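PDB 1M22: peptide amidase from Stenotrophomonas maltophilia, which probably hydrolyses amide bonds as a member of the amidase signature family. Local coordinates for residues A50-A58 against A92-S100; S169-V180 against M227-V237. All coordinates share one frame; numbering follows the deposited sequence.

Contact 1: residues A50-A58 against A92-S100; sequences AVIELNPDA and APMATSAGS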
ATOM      1  N   ALA A  50       1.152  10.540  10.976  1.00  7.90           N
ATOM      2  CA  ALA A  50       1.311   9.370  10.122  1.00  7.47           C
ATOM      3  C   ALA A  50       1.732   8.153  10.947  1.00  6.36           C
ATOM      4  O   ALA A  50       1.419   7.016  10.592  1.00  7.61           O
ATOM      5  CB  ALA A  50       2.351   9.648   9.048  1.00  8.16           C
ATOM      6  N   VAL A  51       2.437   8.398  12.047  1.00  7.23           N
ATOM      7  CA  VAL A  51       2.934   7.330  12.908  1.00  8.11           C
ATOM      8  C   VAL A  51       2.069   7.162  14.151  1.00  8.55           C
ATOM      9  O   VAL A  51       1.992   8.057  14.994  1.00 10.66           O
ATOM     10  CB  VAL A  51       4.392   7.623  13.324  1.00  8.82           C
ATOM     11  CG1 VAL A  51       4.916   6.514  14.212  1.00  9.65           C
ATOM     12  CG2 VAL A  51       5.259   7.756  12.082  1.00  9.08           C
ATOM     13  N   ILE A  52       1.427   6.004  14.263  1.00  7.56           N
ATOM     14  CA  ILE A  52       0.542   5.721  15.386  1.00  8.98           C
ATOM     15  C   ILE A  52       1.286   5.174  16.611  1.00 10.06           C
ATOM     16  O   ILE A  52       0.832   5.346  17.743  1.00 10.49           O
ATOM     17  CB  ILE A  52      -0.598   4.759  14.926  1.00  7.96           C
ATOM     18  CG1 ILE A  52      -1.686   4.674  15.996  1.00 10.93           C
ATOM     19  CG2 ILE A  52      -0.030   3.388  14.588  1.00  9.34           C
ATOM     20  CD1 ILE A  52      -2.928   3.920  15.541  1.00 10.72           C
ATOM     21  N   GLU A  53       2.430   4.529  16.395  1.00  9.07           N
ATOM     22  CA  GLU A  53       3.216   4.002  17.510  1.00  9.01           C
ATOM     23  C   GLU A  53       4.668   3.800  17.113  1.00  9.40           C
ATOM     24  O   GLU A  53       4.961   3.261  16.047  1.00 10.58           O
ATOM     25  CB  GLU A  53       2.647   2.666  18.017  1.00  9.35           C
ATOM     26  CG  GLU A  53       3.289   2.199  19.332  1.00 11.98           C
ATOM     27  CD  GLU A  53       2.833   0.818  19.793  1.00 15.58           C
ATOM     28  OE1 GLU A  53       1.849   0.283  19.244  1.00 15.62           O
ATOM     29  OE2 GLU A  53       3.465   0.270  20.721  1.00 17.76           O
ATOM     30  N   LEU A  54       5.579   4.238  17.973  1.00  9.24           N
ATOM     31  CA  LEU A  54       7.001   4.073  17.712  1.00  9.82           C
ATOM     32  C   LEU A  54       7.448   2.737  18.284  1.00  9.89           C
ATOM     33  O   LEU A  54       6.880   2.246  19.260  1.00 11.82           O
ATOM     34  CB  LEU A  54       7.805   5.194  18.375  1.00 11.89           C
ATOM     35  CG  LEU A  54       7.614   6.605  17.818  1.00 14.93           C
ATOM     36  CD1 LEU A  54       8.333   7.608  18.705  1.00 18.57           C
ATOM     37  CD2 LEU A  54       8.147   6.667  16.396  1.00 16.20           C
ATOM     38  N   ASN A  55       8.458   2.142  17.661  1.00  9.58           N
ATOM     39  CA  ASN A  55       8.996   0.882  18.140  1.00  9.92           C
ATOM     40  C   ASN A  55      10.011   1.216  19.227  1.00 10.91           C
ATOM     41  O   ASN A  55      11.030   1.848  18.956  1.00 11.18           O
ATOM     42  CB  ASN A  55       9.681   0.127  17.000  1.00  9.08           C
ATOM     43  CG  ASN A  55      10.367  -1.141  17.471  1.00 10.04           C
ATOM     44  OD1 ASN A  55      10.156  -1.590  18.599  1.00 12.05           O
ATOM     45  ND2 ASN A  55      11.185  -1.728  16.607  1.00 10.61           N
ATOM     46  N   PRO A  56       9.741   0.809  20.477  1.00 13.00           N
ATOM     47  CA  PRO A  56      10.688   1.109  21.554  1.00 14.36           C
ATOM     48  C   PRO A  56      12.060   0.477  21.339  1.00 14.80           C
ATOM     49  O   PRO A  56      13.048   0.920  21.921  1.00 16.74           O
ATOM     50  CB  PRO A  56       9.981   0.566  22.794  1.00 16.44           C
ATOM     51  CG  PRO A  56       9.196  -0.584  22.255  1.00 15.47           C
ATOM     52  CD  PRO A  56       8.624  -0.012  20.974  1.00 13.65           C
ATOM     53  N   ASP A  57      12.118  -0.545  20.489  1.00 12.65           N
ATOM     54  CA  ASP A  57      13.374  -1.235  20.210  1.00 13.10           C
ATOM     55  C   ASP A  57      14.049  -0.799  18.913  1.00 11.47           C
ATOM     56  O   ASP A  57      14.991  -1.448  18.462  1.00 12.04           O
ATOM     57  CB  ASP A  57      13.156  -2.750  20.150  1.00 15.29           C
ATOM     58  CG  ASP A  57      12.696  -3.331  21.469  1.00 19.35           C
ATOM     59  OD1 ASP A  57      13.073  -2.788  22.527  1.00 19.40           O
ATOM     60  OD2 ASP A  57      11.969  -4.347  21.444  1.00 21.09           O
ATOM     61  N   ALA A  58      13.584   0.297  18.319  1.00 10.56           N
ATOM     62  CA  ALA A  58      14.164   0.771  17.061  1.00 10.22           C
ATOM     63  C   ALA A  58      15.667   1.017  17.155  1.00 10.35           C
ATOM     64  O   ALA A  58      16.431   0.544  16.314  1.00 10.04           O
ATOM     65  CB  ALA A  58      13.461   2.038  16.603  1.00 11.79           C
ATOM     66  N   ALA A  92       5.973  -7.310  16.790  1.00 11.40           N
ATOM     67  CA  ALA A  92       6.367  -7.144  18.182  1.00 11.49           C
ATOM     68  C   ALA A  92       7.475  -6.094  18.241  1.00 12.58           C
ATOM     69  O   ALA A  92       8.232  -5.930  17.284  1.00 12.84           O
ATOM     70  CB  ALA A  92       6.864  -8.470  18.742  1.00 13.18           C
ATOM     71  N   PRO A  93       7.596  -5.378  19.370  1.00 12.43           N
ATOM     72  CA  PRO A  93       6.787  -5.471  20.589  1.00 12.87           C
ATOM     73  C   PRO A  93       5.656  -4.445  20.630  1.00 13.09           C
ATOM     74  O   PRO A  93       5.092  -4.168  21.688  1.00 15.68           O
ATOM     75  CB  PRO A  93       7.814  -5.215  21.678  1.00 13.92           C
ATOM     76  CG  PRO A  93       8.617  -4.109  21.064  1.00 14.53           C
ATOM     77  CD  PRO A  93       8.796  -4.554  19.612  1.00 13.58           C
ATOM     78  N   MET A  94       5.332  -3.877  19.475  1.00 12.83           N
ATOM     79  CA  MET A  94       4.280  -2.875  19.384  1.00 13.65           C
ATOM     80  C   MET A  94       2.905  -3.522  19.321  1.00 12.44           C
ATOM     81  O   MET A  94       2.776  -4.728  19.124  1.00 11.86           O
ATOM     82  CB  MET A  94       4.485  -2.028  18.130  1.00 15.55           C
ATOM     83  CG  MET A  94       5.850  -1.373  18.049  1.00 18.02           C
ATOM     84  SD  MET A  94       6.366  -1.082  16.349  1.00 21.36           S
ATOM     85  CE  MET A  94       7.189  -2.636  15.995  1.00 19.30           C
ATOM     86  N   ALA A  95       1.874  -2.711  19.504  1.00 12.24           N
ATOM     87  CA  ALA A  95       0.521  -3.223  19.416  1.00 11.46           C
ATOM     88  C   ALA A  95       0.160  -3.225  17.938  1.00 11.73           C
ATOM     89  O   ALA A  95       0.834  -2.588  17.127  1.00 12.44           O
ATOM     90  CB  ALA A  95      -0.438  -2.321  20.185  1.00 12.62           C
ATOM     91  N   THR A  96      -0.878  -3.973  17.590  1.00  9.90           N
ATOM     92  CA  THR A  96      -1.380  -4.018  16.221  1.00 10.12           C
ATOM     93  C   THR A  96      -2.865  -3.776  16.453  1.00 10.55           C
ATOM     94  O   THR A  96      -3.613  -4.689  16.789  1.00 12.11           O
ATOM     95  CB  THR A  96      -1.132  -5.387  15.560  1.00  9.62           C
ATOM     96  OG1 THR A  96       0.281  -5.604  15.444  1.00 12.39           O
ATOM     97  CG2 THR A  96      -1.746  -5.419  14.166  1.00 12.26           C
ATOM     98  N   SER A  97      -3.277  -2.526  16.275  1.00  9.60           N
ATOM     99  CA  SER A  97      -4.648  -2.125  16.565  1.00  9.99           C
ATOM    100  C   SER A  97      -5.618  -1.887  15.426  1.00  8.69           C
ATOM    101  O   SER A  97      -6.822  -1.765  15.670  1.00  9.36           O
ATOM    102  CB  SER A  97      -4.620  -0.845  17.401  1.00 10.36           C
ATOM    103  OG  SER A  97      -4.195   0.262  16.614  1.00 11.10           O
ATOM    104  N   ALA A  98      -5.118  -1.809  14.197  1.00  8.26           N
ATOM    105  CA  ALA A  98      -5.964  -1.505  13.049  1.00  8.56           C
ATOM    106  C   ALA A  98      -6.580  -0.121  13.299  1.00  7.55           C
ATOM    107  O   ALA A  98      -7.581   0.243  12.684  1.00  8.14           O
ATOM    108  CB  ALA A  98      -7.067  -2.551  12.889  1.00 10.74           C
ATOM    109  N   GLY A  99      -5.970   0.639  14.210  1.00  8.24           N
ATOM    110  CA  GLY A  99      -6.455   1.970  14.542  1.00  8.29           C
ATOM    111  C   GLY A  99      -7.553   2.017  15.595  1.00  9.17           C
ATOM    112  O   GLY A  99      -7.974   3.100  16.013  1.00  9.15           O
ATOM    113  N   SER A 100      -8.007   0.848  16.038  1.00  8.27           N
ATOM    114  CA  SER A 100      -9.081   0.755  17.025  1.00  9.57           C
ATOM    115  C   SER A 100      -8.624   0.760  18.480  1.00 10.86           C
ATOM    116  O   SER A 100      -7.574   0.221  18.821  1.00 11.68           O
ATOM    117  CB  SER A 100      -9.899  -0.512  16.763  1.00 10.45           C
ATOM    118  OG  SER A 100     -10.878  -0.714  17.771  1.00 11.31           O
TER
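Glu53 reaches across to Ala95 and makes the one direct hydrogen bond between 50-58 and 92-100. Its CG lies anti to the backbone N (chi1 -170°) and the chain stays extended beyond it, which carries the carboxylate to the facing backbone. There Ala95 N donates to Glu53 OE1 over 3.0 Å, on the syn side and 22° out of the carboxylate plane. Arg148 forms a salt bridge with the same oxygen, while Glu53 OE2 lies 3.5 Å from Met94 CA.

The remaining contacts are van der Waals. Met94 bends at chi3 (-89°), bringing SD to 3.6 Å from Asn55 CB and laying CE beside the amide carbon, the two side chains crossing at about a right angle. Pro93, which follows a cis peptide bond, slides past Pro56 in the opposite direction, CG to CG 3.8 Å. Its ring also meets two oxygens, with CD 3.4 Å from Asn55 OD1 and CG 3.4 Å from Asp57 OD2. Asn55 OD1 meanwhile accepts from Asp57 N in an Asx turn, and Asn55 ND2 donates hydrogen bonds to Val124 O and Glu61 OE2.

The two segments run in opposite directions. Strand 51-54, at one edge of the large mixed sheet, pairs with strand 123-128, where Ile52 and Glu53 facing Lys127 form a classic beta bulge; Met94 also packs on Val124 and Lys127 of that strand, and helix 27-43 meets Val51 and Leu54.

Contact 2: residues S169-V180 against M227-V237; sequences SAVAVAANLASV and MARSVADAAAV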
ATOM      1  N   SER A 169       1.353   5.236   5.972  1.00  6.59           N
ATOM      2  CA  SER A 169       2.499   4.731   5.235  1.00  5.28           C
ATOM      3  C   SER A 169       2.836   5.622   4.046  1.00  6.26           C
ATOM      4  O   SER A 169       4.006   5.907   3.801  1.00  7.32           O
ATOM      5  CB  SER A 169       2.253   3.294   4.775  1.00  6.69           C
ATOM      6  OG  SER A 169       2.379   2.396   5.868  1.00  9.16           O
ATOM      7  N   ALA A 170       1.819   6.073   3.317  1.00  5.40           N
ATOM      8  CA  ALA A 170       2.049   6.938   2.166  1.00  5.77           C
ATOM      9  C   ALA A 170       2.598   8.291   2.614  1.00  6.17           C
ATOM     10  O   ALA A 170       3.576   8.792   2.056  1.00  5.69           O
ATOM     11  CB  ALA A 170       0.754   7.131   1.386  1.00  6.02           C
ATOM     12  N   VAL A 171       1.973   8.875   3.632  1.00  5.95           N
ATOM     13  CA  VAL A 171       2.408  10.166   4.144  1.00  5.80           C
ATOM     14  C   VAL A 171       3.827  10.096   4.700  1.00  5.76           C
ATOM     15  O   VAL A 171       4.646  10.976   4.432  1.00  6.40           O
ATOM     16  CB  VAL A 171       1.452  10.672   5.243  1.00  5.89           C
ATOM     17  CG1 VAL A 171       2.042  11.895   5.935  1.00  7.68           C
ATOM     18  CG2 VAL A 171       0.104  11.019   4.629  1.00  6.28           C
ATOM     19  N   ALA A 172       4.127   9.047   5.461  1.00  6.03           N
ATOM     20  CA  ALA A 172       5.461   8.904   6.038  1.00  5.75           C
ATOM     21  C   ALA A 172       6.544   8.856   4.963  1.00  6.27           C
ATOM     22  O   ALA A 172       7.592   9.489   5.093  1.00  6.62           O
ATOM     23  CB  ALA A 172       5.523   7.656   6.900  1.00  6.94           C
ATOM     24  N   VAL A 173       6.299   8.104   3.899  1.00  6.61           N
ATOM     25  CA  VAL A 173       7.280   8.012   2.829  1.00  7.52           C
ATOM     26  C   VAL A 173       7.416   9.351   2.100  1.00  6.48           C
ATOM     27  O   VAL A 173       8.525   9.789   1.786  1.00  6.54           O
ATOM     28  CB  VAL A 173       6.896   6.893   1.833  1.00  9.64           C
ATOM     29  CG1 VAL A 173       7.794   6.943   0.609  1.00 11.81           C
ATOM     30  CG2 VAL A 173       7.020   5.538   2.521  1.00 10.52           C
ATOM     31  N   ALA A 174       6.291  10.012   1.847  1.00  5.52           N
ATOM     32  CA  ALA A 174       6.307  11.299   1.154  1.00  5.34           C
ATOM     33  C   ALA A 174       7.014  12.382   1.960  1.00  5.05           C
ATOM     34  O   ALA A 174       7.641  13.272   1.388  1.00  6.63           O
ATOM     35  CB  ALA A 174       4.881  11.739   0.848  1.00  6.67           C
ATOM     36  N   ALA A 175       6.896  12.300   3.283  1.00  5.82           N
ATOM     37  CA  ALA A 175       7.492  13.281   4.190  1.00  6.50           C
ATOM     38  C   ALA A 175       8.874  12.877   4.684  1.00  6.58           C
ATOM     39  O   ALA A 175       9.431  13.524   5.565  1.00  7.85           O
ATOM     40  CB  ALA A 175       6.562  13.509   5.382  1.00  7.50           C
ATOM     41  N   ASN A 176       9.426  11.812   4.116  1.00  6.59           N
ATOM     42  CA  ASN A 176      10.744  11.324   4.506  1.00  6.35           C
ATOM     43  C   ASN A 176      10.869  11.011   6.001  1.00  6.73           C
ATOM     44  O   ASN A 176      11.870  11.349   6.644  1.00  7.96           O
ATOM     45  CB  ASN A 176      11.836  12.313   4.070  1.00  7.22           C
ATOM     46  CG  ASN A 176      12.065  12.302   2.565  1.00  8.48           C
ATOM     47  OD1 ASN A 176      11.553  13.155   1.836  1.00 12.17           O
ATOM     48  ND2 ASN A 176      12.829  11.327   2.094  1.00  7.06           N
ATOM     49  N   LEU A 177       9.851  10.345   6.542  1.00  7.00           N
ATOM     50  CA  LEU A 177       9.847   9.942   7.944  1.00  7.40           C
ATOM     51  C   LEU A 177      10.472   8.554   8.099  1.00  6.78           C
ATOM     52  O   LEU A 177      10.664   8.070   9.210  1.00  7.79           O
ATOM     53  CB  LEU A 177       8.422   9.922   8.500  1.00  7.43           C
ATOM     54  CG  LEU A 177       7.629  11.228   8.436  1.00  7.45           C
ATOM     55  CD1 LEU A 177       6.312  11.040   9.171  1.00  9.11           C
ATOM     56  CD2 LEU A 177       8.421  12.368   9.063  1.00  9.00           C
ATOM     57  N   ALA A 178      10.759   7.914   6.969  1.00  6.67           N
ATOM     58  CA  ALA A 178      11.390   6.598   6.939  1.00  6.77           C
ATOM     59  C   ALA A 178      11.896   6.377   5.522  1.00  6.37           C
ATOM     60  O   ALA A 178      11.563   7.137   4.617  1.00  6.85           O
ATOM     61  CB  ALA A 178      10.391   5.511   7.315  1.00  8.87           C
ATOM     62  N   SER A 179      12.709   5.344   5.329  1.00  6.63           N
ATOM     63  CA  SER A 179      13.232   5.044   4.002  1.00  7.41           C
ATOM     64  C   SER A 179      12.114   4.526   3.107  1.00  7.11           C
ATOM     65  O   SER A 179      11.923   5.017   1.995  1.00  7.20           O
ATOM     66  CB  SER A 179      14.338   3.995   4.094  1.00  7.99           C
ATOM     67  OG  SER A 179      14.688   3.514   2.809  1.00 10.67           O
ATOM     68  N   VAL A 180      11.386   3.535   3.612  1.00  6.15           N
ATOM     69  CA  VAL A 180      10.280   2.913   2.891  1.00  5.84           C
ATOM     70  C   VAL A 180       9.213   2.491   3.898  1.00  5.39           C
ATOM     71  O   VAL A 180       9.420   2.580   5.110  1.00  6.20           O
ATOM     72  CB  VAL A 180      10.754   1.659   2.119  1.00  6.57           C
ATOM     73  CG1 VAL A 180      11.735   2.056   1.026  1.00  8.58           C
ATOM     74  CG2 VAL A 180      11.409   0.671   3.080  1.00  8.63           C
ATOM     75  N   MET A 227       5.581   0.788  -0.359  1.00  6.42           N
ATOM     76  CA  MET A 227       5.279   2.186  -0.621  1.00  6.37           C
ATOM     77  C   MET A 227       6.638   2.861  -0.460  1.00  5.93           C
ATOM     78  O   MET A 227       7.326   2.683   0.550  1.00  6.89           O
ATOM     79  CB  MET A 227       4.224   2.680   0.366  1.00  8.59           C
ATOM     80  CG  MET A 227       2.924   1.890   0.183  1.00  9.79           C
ATOM     81  SD  MET A 227       1.541   2.299   1.256  1.00 11.01           S
ATOM     82  CE  MET A 227       0.781   3.664   0.361  1.00 10.19           C
ATOM     83  N   ALA A 228       7.033   3.607  -1.484  1.00  5.10           N
ATOM     84  CA  ALA A 228       8.344   4.230  -1.513  1.00  5.57           C
ATOM     85  C   ALA A 228       8.344   5.449  -2.408  1.00  5.30           C
ATOM     86  O   ALA A 228       7.407   5.674  -3.165  1.00  6.11           O
ATOM     87  CB  ALA A 228       9.363   3.218  -2.026  1.00  6.77           C
ATOM     88  N   ARG A 229       9.412   6.234  -2.335  1.00  5.83           N
ATOM     89  CA  ARG A 229       9.496   7.428  -3.159  1.00  7.07           C
ATOM     90  C   ARG A 229       9.940   7.107  -4.580  1.00  7.96           C
ATOM     91  O   ARG A 229       9.743   7.914  -5.490  1.00  9.03           O
ATOM     92  CB  ARG A 229      10.454   8.436  -2.523  1.00  6.70           C
ATOM     93  CG  ARG A 229       9.928   9.042  -1.228  1.00  7.55           C
ATOM     94  CD  ARG A 229      10.990   9.897  -0.553  1.00  7.63           C
ATOM     95  NE  ARG A 229      12.151   9.101  -0.166  1.00  8.42           N
ATOM     96  CZ  ARG A 229      12.220   8.355   0.932  1.00  8.28           C
ATOM     97  NH1 ARG A 229      11.198   8.302   1.778  1.00  8.52           N
ATOM     98  NH2 ARG A 229      13.312   7.643   1.176  1.00 10.21           N
ATOM     99  N   SER A 230      10.519   5.924  -4.772  1.00  6.40           N
ATOM    100  CA  SER A 230      11.000   5.518  -6.089  1.00  7.10           C
ATOM    101  C   SER A 230      10.670   4.065  -6.393  1.00  6.39           C
ATOM    102  O   SER A 230      10.456   3.258  -5.488  1.00  6.21           O
ATOM    103  CB  SER A 230      12.517   5.697  -6.173  1.00  8.52           C
ATOM    104  OG  SER A 230      13.174   4.739  -5.357  1.00  9.21           O
ATOM    105  N   VAL A 231      10.641   3.739  -7.680  1.00  5.86           N
ATOM    106  CA  VAL A 231      10.365   2.379  -8.114  1.00  6.18           C
ATOM    107  C   VAL A 231      11.477   1.438  -7.649  1.00  5.50           C
ATOM    108  O   VAL A 231      11.204   0.306  -7.261  1.00  6.42           O
ATOM    109  CB  VAL A 231      10.218   2.313  -9.653  1.00  6.51           C
ATOM    110  CG1 VAL A 231      10.051   0.863 -10.107  1.00  7.25           C
ATOM    111  CG2 VAL A 231       9.018   3.149 -10.096  1.00  7.77           C
ATOM    112  N   ALA A 232      12.723   1.906  -7.675  1.00  5.87           N
ATOM    113  CA  ALA A 232      13.841   1.075  -7.236  1.00  6.11           C
ATOM    114  C   ALA A 232      13.677   0.671  -5.770  1.00  6.86           C
ATOM    115  O   ALA A 232      13.941  -0.471  -5.399  1.00  6.95           O
ATOM    116  CB  ALA A 232      15.154   1.825  -7.431  1.00  8.00           C
ATOM    117  N   ASP A 233      13.245   1.612  -4.934  1.00  6.01           N
ATOM    118  CA  ASP A 233      13.039   1.323  -3.518  1.00  6.73           C
ATOM    119  C   ASP A 233      11.904   0.312  -3.346  1.00  6.07           C
ATOM    120  O   ASP A 233      11.995  -0.609  -2.533  1.00  6.62           O
ATOM    121  CB  ASP A 233      12.701   2.607  -2.749  1.00  8.03           C
ATOM    122  CG  ASP A 233      13.911   3.496  -2.525  1.00 10.87           C
ATOM    123  OD1 ASP A 233      15.006   3.174  -3.039  1.00 11.02           O
ATOM    124  OD2 ASP A 233      13.761   4.525  -1.827  1.00 11.26           O
ATOM    125  N   ALA A 234      10.828   0.486  -4.108  1.00  5.93           N
ATOM    126  CA  ALA A 234       9.702  -0.437  -4.020  1.00  6.26           C
ATOM    127  C   ALA A 234      10.133  -1.844  -4.429  1.00  6.18           C
ATOM    128  O   ALA A 234       9.713  -2.832  -3.820  1.00  6.47           O
ATOM    129  CB  ALA A 234       8.562   0.037  -4.910  1.00  7.23           C
ATOM    130  N   ALA A 235      10.971  -1.931  -5.461  1.00  6.28           N
ATOM    131  CA  ALA A 235      11.459  -3.217  -5.950  1.00  6.39           C
ATOM    132  C   ALA A 235      12.324  -3.908  -4.902  1.00  6.33           C
ATOM    133  O   ALA A 235      12.261  -5.127  -4.742  1.00  6.85           O
ATOM    134  CB  ALA A 235      12.247  -3.025  -7.248  1.00  7.36           C
ATOM    135  N   ALA A 236      13.128  -3.131  -4.183  1.00  6.71           N
ATOM    136  CA  ALA A 236      13.982  -3.693  -3.142  1.00  6.99           C
ATOM    137  C   ALA A 236      13.122  -4.293  -2.034  1.00  6.74           C
ATOM    138  O   ALA A 236      13.398  -5.384  -1.537  1.00  7.38           O
ATOM    139  CB  ALA A 236      14.894  -2.614  -2.573  1.00  7.94           C
ATOM    140  N   VAL A 237      12.071  -3.580  -1.646  1.00  6.56           N
ATOM    141  CA  VAL A 237      11.189  -4.079  -0.604  1.00  7.49           C
ATOM    142  C   VAL A 237      10.443  -5.335  -1.055  1.00  6.00           C
ATOM    143  O   VAL A 237      10.338  -6.304  -0.299  1.00  7.09           O
ATOM    144  CB  VAL A 237      10.174  -2.996  -0.173  1.00  7.75           C
ATOM    145  CG1 VAL A 237       9.171  -3.580   0.803  1.00  9.87           C
ATOM    146  CG2 VAL A 237      10.908  -1.835   0.483  1.00  9.99           C
TER
HETATM  147  O   HOH W   1      11.495   5.425  -0.674  1.00  8.05           O
HETATM  148  O   HOH W   2      15.064   5.255   0.763  1.00 10.94           O
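Val173 O, near the end of helix 167-174, accepts from both Asn176 N and Arg229 NH1. The arginine bond is 3.1 Å long, lies on a lone pair in the carbonyl plane and is nearly straight at 163°. Arg229 NH1 also donates to Ala178 O, again over 3.1 Å, and both acceptors sit at the edge of the guanidinium. A bend at chi3 (-63°) turns this group back over the helix end; the end of the Asn176 side chain lies over one face, toward the rim, and water 1 over the other. That water donates to Ser179 O and Asp233 OD2 and accepts from Arg229 N, joining the two segments, while Asp233 OD1 is held by Val13 N.

Below this polar layer, Val173 CG1 presses on the backbone of Ala228 and on Arg229 CG. Val180 CG2 meets Val237 CG2 at 3.6 Å. Met227, bent at its thioether, puts CE 3.6 Å from Ala170 CB and SD against Ser169 CB; Ser169 in turn touches the active-site Lys86.

Asn176, with positive phi, is the C-prime residue of a Schellman motif, and Arg229 NH1 bonds to carbonyls before and after it in sequence. In this amidase signature fold the helix end leads through 175-179 into strand 180-185, beside antiparallel strand 223-228.

In the fold
Contact 1 closes first along the chain: from strand 51-54 the path runs through helix 58-70 and strand 82-86 before 92-100 returns to the edge strand. Contact 2 opens only later, at helix 167-174, and closes after strands 180-185 and 200-203, when strand 223-228 leads into helix 231-241. The two loops are therefore in series, neither nested nor crossed. Both reach the same mixed sheet, contact 1 at one of its two outermost strands, 51-54, and contact 2 at the adjacent inner strands 180-185 and 223-228. Their centres are about 18 Å apart, yet they touch directly where Ala50 CB packs 3.9 Å from Val171 CG1 and also meets Leu177.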